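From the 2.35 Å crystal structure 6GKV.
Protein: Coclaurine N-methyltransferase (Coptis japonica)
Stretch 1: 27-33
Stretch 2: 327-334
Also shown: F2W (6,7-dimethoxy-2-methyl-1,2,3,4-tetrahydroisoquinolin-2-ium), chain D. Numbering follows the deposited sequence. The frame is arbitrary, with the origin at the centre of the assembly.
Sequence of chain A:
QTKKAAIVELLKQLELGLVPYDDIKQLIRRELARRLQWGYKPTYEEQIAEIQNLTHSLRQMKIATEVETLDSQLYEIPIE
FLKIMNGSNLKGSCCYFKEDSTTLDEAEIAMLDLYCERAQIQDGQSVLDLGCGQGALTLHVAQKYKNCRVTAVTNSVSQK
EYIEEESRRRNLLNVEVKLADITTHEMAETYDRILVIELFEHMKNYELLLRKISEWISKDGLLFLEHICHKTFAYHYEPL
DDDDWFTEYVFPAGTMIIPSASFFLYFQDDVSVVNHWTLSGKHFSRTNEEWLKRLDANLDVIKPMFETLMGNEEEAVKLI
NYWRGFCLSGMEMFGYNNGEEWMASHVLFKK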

# COMPACT_ATOMS: atom_id res chain seq x y z
N LEU A 27 21.44 -19.73 -13.37
CA LEU A 27 21.95 -18.40 -13.70
C LEU A 27 20.88 -17.33 -13.51
O LEU A 27 21.19 -16.18 -13.15
CB LEU A 27 22.47 -18.36 -15.15
CG LEU A 27 23.75 -19.14 -15.43
CD1 LEU A 27 24.08 -19.17 -16.92
CD2 LEU A 27 24.90 -18.56 -14.64
N ILE A 28 19.63 -17.70 -13.78
CA ILE A 28 18.50 -16.80 -13.61
C ILE A 28 18.37 -16.47 -12.13
O ILE A 28 18.30 -15.29 -11.77
CB ILE A 28 17.20 -17.42 -14.18
CG1 ILE A 28 17.26 -17.43 -15.71
CG2 ILE A 28 15.99 -16.65 -13.73
CD1 ILE A 28 16.04 -17.97 -16.40
N ARG A 29 18.39 -17.50 -11.28
CA ARG A 29 18.27 -17.31 -9.84
C ARG A 29 19.31 -16.36 -9.30
O ARG A 29 19.06 -15.66 -8.31
CB ARG A 29 18.40 -18.64 -9.10
CG ARG A 29 17.30 -19.58 -9.39
CD ARG A 29 17.24 -20.65 -8.36
NE ARG A 29 16.51 -21.77 -8.90
CZ ARG A 29 17.09 -22.91 -9.26
NH1 ARG A 29 18.40 -23.07 -9.10
NH2 ARG A 29 16.35 -23.89 -9.77
N ARG A 30 20.47 -16.33 -9.94
CA ARG A 30 21.57 -15.49 -9.47
C ARG A 30 21.24 -14.03 -9.73
O ARG A 30 21.60 -13.16 -8.94
CB ARG A 30 22.88 -15.84 -10.16
CG ARG A 30 23.44 -17.19 -9.82
CD ARG A 30 24.84 -17.32 -10.42
NE ARG A 30 25.36 -18.68 -10.28
CZ ARG A 30 26.30 -19.23 -11.05
NH1 ARG A 30 26.85 -18.53 -12.04
NH2 ARG A 30 26.68 -20.47 -10.82
N GLU A 31 20.58 -13.77 -10.86
CA GLU A 31 20.18 -12.41 -11.22
C GLU A 31 19.01 -11.97 -10.34
O GLU A 31 19.00 -10.86 -9.83
CB GLU A 31 19.81 -12.30 -12.71
CG GLU A 31 20.99 -12.38 -13.63
CD GLU A 31 22.12 -11.44 -13.23
OE1 GLU A 31 21.87 -10.22 -13.11
OE2 GLU A 31 23.25 -11.93 -13.02
N LEU A 32 18.02 -12.86 -10.22
CA LEU A 32 16.90 -12.65 -9.31
C LEU A 32 17.39 -12.23 -7.93
O LEU A 32 17.05 -11.15 -7.46
CB LEU A 32 16.07 -13.92 -9.20
CG LEU A 32 15.27 -14.27 -10.45
CD1 LEU A 32 14.32 -15.41 -10.13
CD2 LEU A 32 14.52 -13.04 -10.95
N ALA A 33 18.21 -13.07 -7.32
CA ALA A 33 18.85 -12.76 -6.04
C ALA A 33 19.37 -11.34 -6.04
O ALA A 33 19.12 -10.58 -5.11
CB ALA A 33 19.99 -13.73 -5.77
N CYS A 327 9.36 -18.82 -20.79
CA CYS A 327 8.78 -19.68 -19.80
C CYS A 327 9.73 -19.98 -18.63
O CYS A 327 9.30 -20.12 -17.48
CB CYS A 327 8.33 -20.98 -20.48
SG CYS A 327 7.11 -20.74 -21.76
N LEU A 328 11.02 -20.07 -18.90
CA LEU A 328 12.01 -20.32 -17.85
C LEU A 328 12.12 -19.09 -16.97
O LEU A 328 12.18 -19.21 -15.73
CB LEU A 328 13.38 -20.66 -18.45
CG LEU A 328 13.61 -21.98 -19.20
CD1 LEU A 328 15.04 -22.02 -19.61
CD2 LEU A 328 13.30 -23.20 -18.34
N SER A 329 12.19 -17.91 -17.61
CA SER A 329 12.12 -16.65 -16.88
C SER A 329 10.88 -16.61 -15.98
O SER A 329 10.98 -16.32 -14.79
CB SER A 329 12.10 -15.46 -17.83
OG SER A 329 13.35 -15.31 -18.45
N GLY A 330 9.73 -16.95 -16.55
CA GLY A 330 8.50 -17.00 -15.78
C GLY A 330 8.55 -17.99 -14.63
O GLY A 330 8.16 -17.66 -13.51
N MET A 331 9.02 -19.20 -14.90
CA MET A 331 9.12 -20.22 -13.85
C MET A 331 9.95 -19.78 -12.64
O MET A 331 9.51 -19.86 -11.51
CB MET A 331 9.72 -21.50 -14.40
CG MET A 331 8.71 -22.51 -14.85
SD MET A 331 9.52 -23.98 -15.49
CE MET A 331 10.30 -24.60 -14.02
N GLU A 332 11.16 -19.32 -12.89
CA GLU A 332 12.08 -19.05 -11.81
C GLU A 332 11.75 -17.75 -11.11
O GLU A 332 11.98 -17.63 -9.91
CB GLU A 332 13.52 -19.01 -12.32
CG GLU A 332 14.06 -20.34 -12.81
CD GLU A 332 13.91 -21.44 -11.79
OE1 GLU A 332 14.45 -21.29 -10.67
OE2 GLU A 332 13.26 -22.46 -12.13
N MET A 333 11.26 -16.77 -11.85
CA MET A 333 11.04 -15.46 -11.27
C MET A 333 9.86 -15.52 -10.30
O MET A 333 9.96 -15.12 -9.15
CB MET A 333 10.79 -14.43 -12.37
CG MET A 333 10.13 -13.20 -11.86
SD MET A 333 9.75 -11.94 -13.04
CE MET A 333 11.25 -11.14 -12.94
N PHE A 334 8.74 -16.05 -10.77
CA PHE A 334 7.55 -16.13 -9.96
C PHE A 334 7.58 -17.24 -8.93
O PHE A 334 6.95 -17.12 -7.89
CB PHE A 334 6.35 -16.24 -10.87
CG PHE A 334 6.07 -14.97 -11.57
CD1 PHE A 334 6.69 -14.67 -12.79
CD2 PHE A 334 5.26 -14.00 -10.97
CE1 PHE A 334 6.48 -13.46 -13.42
CE2 PHE A 334 5.04 -12.78 -11.60
CZ PHE A 334 5.64 -12.52 -12.82
CAM F2W D . 7.16 -14.91 -18.28
OAK F2W D . 7.39 -13.71 -17.50
CAB F2W D . 6.36 -12.82 -17.70
CAA F2W D . 5.25 -13.09 -18.50
CAF F2W D . 4.28 -12.10 -18.64
CAJ F2W D . 3.13 -12.29 -19.39
CAI F2W D . 2.39 -11.02 -19.91
NAH F2W D . 2.07 -10.25 -18.70
CAO F2W D . 1.63 -8.96 -19.26
CAG F2W D . 3.43 -9.99 -18.22
CAE F2W D . 4.37 -10.93 -17.94
CAD F2W D . 5.49 -10.65 -17.16
CAC F2W D . 6.47 -11.62 -17.01
OAL F2W D . 7.61 -11.46 -16.27
CAN F2W D . 7.79 -10.24 -15.53

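Two helices, some 300 residues apart in sequence, cross at 51° with axes 9.6 Å apart at their closest; together the stretches bury 311 Å², and the contact rests on Glu332, Ile28 and Leu32. Ile28 and Leu32 lie one helical turn apart, so both send CA-to-CB toward the partner helix, and Glu332 points back toward them. Both aliphatics are buried, where they have no polar side-chain group left to satisfy.

Glu332 covers the most surface because it works along its whole length. Its CB packs 3.7 Å from CG2 of Ile28, and its folded m,m rotamer brings OE1 within 2.8 Å of NE of Arg29. That pair is a salt bridge whose hydrogen bond is weak, the N-H...acceptor angle being only 129°. Arg29 leaves its backbone sideways, but a long side chain lets its charge come nearer while the residue stays exposed. The carboxylate of a buried residue is thus paired with the guanidinium of an exposed one.

Ile28 uses both branches: while CG2 meets Glu332, Ile28 CD1 reaches back along the second helix to 4.0 Å from Ser329 N and 4.3 Å from Leu328 CB. Leu32 takes the other end, with Leu32 CD1 3.2 Å from the backbone O of Glu332 and 3.5 Å from CA of Met333, while Leu32 CD2 lies 4.2 Å from Met333 CB.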